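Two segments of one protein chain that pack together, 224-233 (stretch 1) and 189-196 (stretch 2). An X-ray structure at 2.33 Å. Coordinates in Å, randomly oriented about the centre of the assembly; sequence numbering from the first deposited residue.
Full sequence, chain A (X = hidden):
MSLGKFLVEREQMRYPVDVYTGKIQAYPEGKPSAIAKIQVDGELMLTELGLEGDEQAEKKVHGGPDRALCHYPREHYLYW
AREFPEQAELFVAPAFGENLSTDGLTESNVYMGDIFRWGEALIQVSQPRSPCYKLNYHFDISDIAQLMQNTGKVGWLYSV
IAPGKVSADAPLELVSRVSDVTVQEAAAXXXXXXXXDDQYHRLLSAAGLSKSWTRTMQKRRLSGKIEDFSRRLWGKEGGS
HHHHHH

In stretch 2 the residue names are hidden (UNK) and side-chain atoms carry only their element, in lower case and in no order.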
# COMPACT_ATOMS: atom_id res chain seq x y z
N GLY A 224 10.03 -23.91 4.16
CA GLY A 224 10.16 -23.96 5.62
C GLY A 224 11.06 -22.82 6.06
O GLY A 224 11.59 -22.81 7.17
N LYS A 225 11.22 -21.79 5.22
CA LYS A 225 12.07 -20.67 5.58
C LYS A 225 11.53 -19.32 5.13
O LYS A 225 10.72 -19.20 4.23
CB LYS A 225 13.50 -20.83 5.02
CG LYS A 225 14.30 -21.89 5.76
CD LYS A 225 15.71 -22.07 5.32
CE LYS A 225 15.87 -22.47 3.86
NZ LYS A 225 16.84 -23.62 3.76
N ILE A 226 12.05 -18.29 5.77
CA ILE A 226 11.72 -16.92 5.43
C ILE A 226 12.75 -16.40 4.45
O ILE A 226 13.94 -16.41 4.80
CB ILE A 226 11.71 -16.05 6.72
CG1 ILE A 226 10.66 -16.65 7.67
CG2 ILE A 226 11.41 -14.60 6.40
CD1 ILE A 226 10.54 -15.99 9.02
N GLU A 227 12.38 -16.01 3.25
CA GLU A 227 13.37 -15.45 2.31
C GLU A 227 14.09 -14.24 2.93
O GLU A 227 13.60 -13.61 3.88
CB GLU A 227 12.67 -15.06 1.00
CG GLU A 227 11.92 -13.73 1.09
CD GLU A 227 10.64 -13.83 1.92
OE1 GLU A 227 10.11 -14.93 2.17
OE2 GLU A 227 10.14 -12.80 2.39
N ASP A 228 15.24 -13.90 2.36
CA ASP A 228 16.09 -12.80 2.79
C ASP A 228 15.61 -11.42 2.39
O ASP A 228 15.15 -11.20 1.25
CB ASP A 228 17.52 -12.98 2.20
CG ASP A 228 18.52 -12.15 2.99
OD1 ASP A 228 18.88 -12.59 4.11
OD2 ASP A 228 18.94 -11.09 2.51
N PHE A 229 15.74 -10.45 3.27
CA PHE A 229 15.28 -9.09 3.02
C PHE A 229 16.43 -8.10 2.76
O PHE A 229 16.13 -6.96 2.38
CB PHE A 229 14.50 -8.54 4.21
CG PHE A 229 13.41 -9.35 4.80
CD1 PHE A 229 12.60 -10.16 4.03
CD2 PHE A 229 13.14 -9.28 6.16
CE1 PHE A 229 11.59 -10.91 4.59
CE2 PHE A 229 12.11 -10.01 6.73
CZ PHE A 229 11.33 -10.83 5.96
N SER A 230 17.67 -8.52 2.90
CA SER A 230 18.80 -7.65 2.78
C SER A 230 18.91 -6.84 1.51
O SER A 230 19.14 -5.63 1.64
CB SER A 230 20.14 -8.40 3.00
OG SER A 230 20.12 -8.93 4.32
N ARG A 231 18.79 -7.45 0.34
CA ARG A 231 18.92 -6.66 -0.88
C ARG A 231 17.81 -5.62 -1.03
O ARG A 231 18.08 -4.49 -1.42
CB ARG A 231 18.98 -7.56 -2.12
CG ARG A 231 20.24 -8.40 -2.16
CD ARG A 231 21.49 -7.58 -2.32
NE ARG A 231 22.65 -8.36 -2.70
CZ ARG A 231 23.13 -9.45 -2.11
NH1 ARG A 231 22.56 -9.98 -1.03
NH2 ARG A 231 24.20 -10.06 -2.62
N ARG A 232 16.57 -6.04 -0.78
CA ARG A 232 15.44 -5.11 -0.94
C ARG A 232 15.58 -3.91 -0.03
O ARG A 232 15.56 -2.78 -0.50
CB ARG A 232 14.11 -5.84 -0.69
CG ARG A 232 12.89 -4.93 -0.62
CD ARG A 232 11.62 -5.81 -0.56
NE ARG A 232 11.70 -6.77 0.55
CZ ARG A 232 11.39 -6.39 1.80
NH1 ARG A 232 11.01 -5.15 2.04
NH2 ARG A 232 11.48 -7.24 2.81
N LEU A 233 15.85 -4.10 1.25
CA LEU A 233 15.94 -3.02 2.22
C LEU A 233 17.19 -2.17 2.11
O LEU A 233 17.15 -0.97 2.44
CB LEU A 233 15.88 -3.60 3.65
CG LEU A 233 14.52 -4.18 4.06
CD1 LEU A 233 14.66 -5.07 5.28
CD2 LEU A 233 13.53 -3.06 4.29
N UNK A 189 3.00 -10.48 9.52
CA UNK A 189 3.19 -11.85 9.09
C UNK A 189 4.37 -11.93 8.12
O UNK A 189 5.11 -12.91 8.09
c UNK A 189 2.27 -13.72 7.71
c UNK A 189 0.77 -12.53 9.36
c UNK A 189 -0.58 -12.89 8.79
c UNK A 189 1.92 -12.40 8.38
N UNK A 190 4.51 -10.96 7.24
CA UNK A 190 5.60 -11.00 6.28
C UNK A 190 6.95 -10.65 6.91
O UNK A 190 7.91 -11.31 6.55
c UNK A 190 5.41 -10.00 5.13
N UNK A 191 6.97 -9.64 7.79
CA UNK A 191 8.27 -9.15 8.24
C UNK A 191 8.56 -9.11 9.72
O UNK A 191 9.69 -8.79 10.09
c UNK A 191 8.81 -8.15 5.23
c UNK A 191 5.74 -4.80 5.19
c UNK A 191 7.31 -6.54 5.63
n UNK A 191 8.37 -7.66 4.04
c UNK A 191 6.74 -5.90 3.30
c UNK A 191 5.87 -4.98 3.81
c UNK A 191 8.41 -7.70 7.70
c UNK A 191 8.19 -7.48 6.26
c UNK A 191 7.46 -6.67 4.24
c UNK A 191 6.44 -5.56 6.12
N UNK A 192 7.59 -9.33 10.61
CA UNK A 192 7.90 -9.23 12.04
C UNK A 192 7.91 -10.55 12.77
O UNK A 192 8.69 -10.73 13.71
n UNK A 192 7.13 -4.94 11.24
c UNK A 192 5.96 -4.89 11.88
c UNK A 192 6.87 -8.30 12.74
c UNK A 192 6.82 -6.90 12.22
c UNK A 192 7.67 -6.19 11.44
n UNK A 192 5.77 -6.06 12.45
N UNK A 193 7.02 -11.49 12.43
CA UNK A 193 6.99 -12.74 13.16
C UNK A 193 7.91 -13.82 12.61
O UNK A 193 8.34 -13.80 11.46
c UNK A 193 5.59 -13.30 13.31
c UNK A 193 4.60 -13.08 12.20
c UNK A 193 4.28 -15.58 11.06
s UNK A 193 3.39 -14.44 12.09
N UNK A 194 8.25 -14.75 13.51
CA UNK A 194 9.07 -15.88 13.10
C UNK A 194 8.23 -16.84 12.26
O UNK A 194 7.00 -16.77 12.26
c UNK A 194 8.35 -14.51 14.97
c UNK A 194 9.53 -16.54 14.39
c UNK A 194 8.82 -15.85 15.49
N UNK A 195 8.88 -17.70 11.50
CA UNK A 195 8.23 -18.68 10.66
C UNK A 195 7.01 -19.32 11.34
O UNK A 195 7.04 -19.81 12.46
c UNK A 195 7.51 -22.13 7.11
c UNK A 195 7.22 -22.41 8.43
c UNK A 195 8.91 -20.34 7.81
c UNK A 195 8.34 -21.07 6.79
c UNK A 195 8.66 -20.64 9.14
c UNK A 195 7.79 -21.68 9.44
c UNK A 195 9.25 -19.78 10.25
N UNK A 196 5.84 -19.21 10.70
CA UNK A 196 4.62 -19.82 11.24
C UNK A 196 3.83 -20.32 10.04
O UNK A 196 3.29 -19.47 9.31
c UNK A 196 2.60 -19.49 12.73
o UNK A 196 2.86 -20.45 13.50
o UNK A 196 1.43 -19.13 12.56
c UNK A 196 3.75 -18.81 12.01

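Position 189 carries four side-chain carbons, forked at the first, with one arm two carbons long. None comes within 8 Å of stretch 1, and the branching at CB identifies Ile-189, a buried residue in the last part of a helix. Position 190 has a single side-chain carbon, its CA-to-CB bond pointing sideways, and it is the backbone that makes the contact: O of 190 lies 3.5 Å from CZ of Phe-229. A lone methyl makes this Ala-190.

At position 191 one carbon leads to fused five- and six-membered rings holding eight carbons and one nitrogen, which only an indole supplies. These rings reach both Phe-229 and Arg-232, and the residue is Trp-191. Its CD1 sits over one face of the Phe-229 ring, 3.8 Å from CZ of Phe-229. The planes meet at 87°, an edge-to-face pair with the Phe-229 and five-membered ring centroids 5.2 Å apart. NE1 of Trp-191 lies 3.4 Å from NH2 of Arg-232, but both are donors and no hydrogen bond joins them; NH2 is satisfied elsewhere in the structure.

Position 192 bears one carbon and a five-membered ring of three carbons and two nitrogens, an imidazole. Its CA-to-CB bond points away from stretch 1, which the side chain does not touch: His-192. Position 193 has an unbranched chain of two carbons, a sulfur and a terminal carbon. This side chain stays more than 6 Å from stretch 1, while the backbone O of 193 is 3.9 Å from CD1 of Ile-226; the thioether is that of Met-193. At position 194 three carbons close a ring onto the backbone N. The CA-to-CB bond points away, and the backbone C of 194 is 4.1 Å from CD1 of Ile-226; the closed ring gives Pro-194.

Position 195 shows one carbon and a six-carbon ring with no further atom. The CA-to-CB bond points toward stretch 1, and the ring has O of Gly-224 over one face and CG1 of Ile-226 at its edge. It is Phe-195, with CD2 of Phe-195 4.1 Å from CG1 of Ile-226 and CE2 of Phe-195 3.3 Å from C of Gly-224. Position 196 has two carbons, the second carrying two oxygens, a carboxylate without contact to stretch 1. This is Asp-196, the N-cap of a following helix.

The contact thus rests on packing, with no hydrogen bond across it and 360 Å² buried in total. Phe-195 lies against the Gly-224 to Ile-226 segment, while Trp-191 meets Phe-229 and Arg-232. Within stretch 1, OD2 of Asp-228 accepts from N of Ser-230 at 2.9 Å, capping the helix that carries Arg-232.

Stretch 2 189-196: IAWHMPFD
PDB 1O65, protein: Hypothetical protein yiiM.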